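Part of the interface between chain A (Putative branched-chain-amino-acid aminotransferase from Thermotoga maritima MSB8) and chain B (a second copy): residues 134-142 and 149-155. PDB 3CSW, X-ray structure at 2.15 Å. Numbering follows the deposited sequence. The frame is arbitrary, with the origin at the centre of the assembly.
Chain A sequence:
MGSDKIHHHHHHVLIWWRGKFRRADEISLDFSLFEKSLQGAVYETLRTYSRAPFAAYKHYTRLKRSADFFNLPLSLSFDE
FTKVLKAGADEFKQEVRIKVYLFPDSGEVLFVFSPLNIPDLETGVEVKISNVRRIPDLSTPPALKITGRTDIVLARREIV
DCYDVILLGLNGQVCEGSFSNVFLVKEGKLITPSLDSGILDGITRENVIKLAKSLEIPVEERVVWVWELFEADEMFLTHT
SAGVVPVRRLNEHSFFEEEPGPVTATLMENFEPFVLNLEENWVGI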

# COMPACT_ATOMS: atom_id res chain seq x y z
N ARG A 134 -2.03 0.72 11.95
CA ARG A 134 -1.29 1.94 12.25
C ARG A 134 -1.22 2.84 11.01
O ARG A 134 -0.96 2.35 9.92
CB ARG A 134 0.11 1.58 12.73
CG ARG A 134 0.89 2.70 13.39
CD ARG A 134 0.42 2.87 14.82
NE ARG A 134 1.37 3.60 15.63
CZ ARG A 134 1.23 4.84 16.09
NH1 ARG A 134 0.17 5.58 15.82
NH2 ARG A 134 2.18 5.36 16.86
N ILE A 135 -1.46 4.15 11.19
CA ILE A 135 -1.46 5.09 10.07
C ILE A 135 -0.04 5.17 9.53
O ILE A 135 0.92 5.30 10.33
CB ILE A 135 -1.95 6.53 10.46
CG1 ILE A 135 -3.40 6.50 10.95
CG2 ILE A 135 -1.76 7.50 9.27
CD1 ILE A 135 -3.91 7.88 11.53
N PRO A 136 0.12 5.07 8.20
CA PRO A 136 1.47 5.08 7.63
C PRO A 136 2.04 6.49 7.57
O PRO A 136 1.28 7.46 7.59
CB PRO A 136 1.26 4.50 6.22
CG PRO A 136 -0.11 4.92 5.85
CD PRO A 136 -0.90 4.90 7.15
N ASP A 137 3.36 6.58 7.49
CA ASP A 137 4.09 7.85 7.42
C ASP A 137 3.62 8.83 6.34
O ASP A 137 3.63 10.03 6.56
CB ASP A 137 5.62 7.56 7.27
CG ASP A 137 6.49 8.78 7.60
OD1 ASP A 137 6.34 9.37 8.71
OD2 ASP A 137 7.32 9.17 6.75
N LEU A 138 3.21 8.35 5.17
CA LEU A 138 2.70 9.25 4.11
C LEU A 138 1.42 10.00 4.49
O LEU A 138 1.10 11.02 3.88
CB LEU A 138 2.46 8.50 2.79
CG LEU A 138 3.67 8.22 1.90
CD1 LEU A 138 3.27 7.24 0.79
CD2 LEU A 138 4.28 9.50 1.33
N SER A 139 0.71 9.51 5.50
CA SER A 139 -0.52 10.13 6.00
C SER A 139 -0.35 10.93 7.31
O SER A 139 -1.06 11.91 7.55
CB SER A 139 -1.57 9.04 6.24
OG SER A 139 -1.99 8.45 5.03
N THR A 140 0.54 10.45 8.18
CA THR A 140 0.77 11.08 9.48
C THR A 140 2.07 10.52 10.08
O THR A 140 2.30 9.33 9.97
CB THR A 140 -0.39 10.81 10.49
OG1 THR A 140 -1.63 11.27 9.93
CG2 THR A 140 -0.16 11.51 11.83
N PRO A 141 2.91 11.37 10.69
CA PRO A 141 4.08 10.84 11.36
C PRO A 141 3.69 10.00 12.56
O PRO A 141 2.93 10.44 13.42
CB PRO A 141 4.85 12.09 11.82
CG PRO A 141 4.24 13.25 11.12
CD PRO A 141 2.86 12.85 10.72
N PRO A 142 4.19 8.76 12.62
CA PRO A 142 3.91 7.87 13.74
C PRO A 142 4.30 8.45 15.11
O PRO A 142 3.65 8.12 16.10
CB PRO A 142 4.78 6.65 13.43
CG PRO A 142 4.99 6.69 11.98
CD PRO A 142 5.02 8.11 11.59
N ARG B 149 -9.07 13.95 13.01
CA ARG B 149 -8.44 13.15 11.96
C ARG B 149 -7.21 13.90 11.41
O ARG B 149 -7.29 15.06 10.99
CB ARG B 149 -9.44 12.65 10.90
CG ARG B 149 -10.17 13.67 10.04
CD ARG B 149 -11.11 12.93 9.05
NE ARG B 149 -10.31 12.10 8.17
CZ ARG B 149 -10.65 10.89 7.73
NH1 ARG B 149 -11.81 10.31 8.03
NH2 ARG B 149 -9.77 10.24 6.99
N THR B 150 -6.07 13.22 11.47
CA THR B 150 -4.77 13.88 11.28
C THR B 150 -4.42 14.21 9.83
O THR B 150 -3.60 15.08 9.58
CB THR B 150 -3.65 13.12 11.96
OG1 THR B 150 -3.71 11.72 11.62
CG2 THR B 150 -3.72 13.30 13.48
N ASP B 151 -5.06 13.56 8.87
CA ASP B 151 -4.86 13.95 7.47
C ASP B 151 -5.37 15.39 7.22
O ASP B 151 -4.64 16.23 6.71
CB ASP B 151 -5.41 12.92 6.45
CG ASP B 151 -6.83 12.44 6.73
OD1 ASP B 151 -7.46 12.90 7.69
OD2 ASP B 151 -7.29 11.53 6.00
N ILE B 152 -6.60 15.66 7.66
CA ILE B 152 -7.20 16.98 7.53
C ILE B 152 -6.47 17.97 8.45
O ILE B 152 -6.06 19.03 8.01
CB ILE B 152 -8.73 16.93 7.83
CG1 ILE B 152 -9.43 15.94 6.87
CG2 ILE B 152 -9.36 18.30 7.77
CD1 ILE B 152 -9.31 16.25 5.34
N VAL B 153 -6.25 17.60 9.70
CA VAL B 153 -5.58 18.51 10.62
C VAL B 153 -4.21 18.97 10.09
O VAL B 153 -3.91 20.16 10.12
CB VAL B 153 -5.49 17.93 12.08
CG1 VAL B 153 -4.50 18.73 12.96
CG2 VAL B 153 -6.90 17.91 12.71
N LEU B 154 -3.40 18.04 9.58
CA LEU B 154 -2.07 18.39 9.11
C LEU B 154 -2.11 19.09 7.76
O LEU B 154 -1.26 19.94 7.47
CB LEU B 154 -1.17 17.14 9.01
CG LEU B 154 -0.77 16.46 10.31
CD1 LEU B 154 0.03 15.17 9.96
CD2 LEU B 154 0.04 17.43 11.23
N ALA B 155 -3.07 18.73 6.91
CA ALA B 155 -3.22 19.36 5.60
C ALA B 155 -3.66 20.83 5.76
O ALA B 155 -3.20 21.71 5.03
CB ALA B 155 -4.22 18.57 4.72

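Two threonine hydroxyls meet across this interface: OG1 of Thr150(B) donates a hydrogen bond to OG1 of Thr140(A) at 2.7 Å, the one hydrogen bond that joins the two stretches. The accepting hydroxyl is itself a donor, since OG1 of Thr140(A) lies 2.5 Å from the carbonyl O of Ser139(A) and hydrogen-bonds to it. The result is a short relay running from the helix of chain B through two side-chain oxygens to a backbone carbonyl of chain A, with each hydroxyl giving its proton in the same sense. Both threonines point their CA-to-CB bonds toward the opposing stretch, Thr140(A) with chi1 near -57° (m) and Thr150(B) with chi1 near 49° (p), and both are buried, so the polar pair sits in a closed environment.

The rest of the contact is small and largely apolar; the two stretches together bury 195 Å². Leu154(B), one helical turn beyond Thr150(B), points toward chain A and extends its side chain in the m, t rotamer. CD1 of Leu154(B) packs 3.7 Å from CD of Pro141(A) and comes within 4.1 Å of CG2 of Thr140(A). The same CD1 of Leu154(B) lies 4.2 Å from O of Ser139(A), a van der Waals approach. On another side of the hydroxyl pair, CD1 of Ile135(A) reaches to 3.8 Å from OG1 of Thr150(B), placing a methyl group beside the donor oxygen.

The nearest CA atoms are those of Ser139(A) and Asp151(B), at 6.0 Å, followed by those of Thr140(A) and Thr150(B), at 6.5 Å. Chain A has no regular helix or strand here, but its loop is held by a local turn in which O of Pro136(A) accepts from N of Ser139(A) at 3.0 Å and from N of Thr140(A) at 3.1 Å. Ser139(A) and Thr140(A), at the end of this turn, lie beside the start of the chain B helix. Ser139(A) contributes through its carbonyl O, 4.3 Å from CA of Asp151(B), while its CB points sideways and its OG is hydrogen-bonded elsewhere in the structure.

The helix start is braced within chain B. Arg149(B), at the N-cap position, makes a two-pronged interaction with Asp151(B): NE of Arg149(B) donates to OD1 of Asp151(B) at 3.0 Å and NH2 to OD2 at 3.0 Å, both nearly linear, at 165° and 168°, and both are part of a salt bridge. OD1 of Asp151(B) also accepts from N of Ile152(B) at 2.9 Å, with a more bent angle of 134°. Neither charged side chain comes within 4.5 Å of the chain A stretch. The helical bond from N of Leu154(B) to O of Thr150(B), 3.0 Å, links the two chain B residues with the largest covered areas.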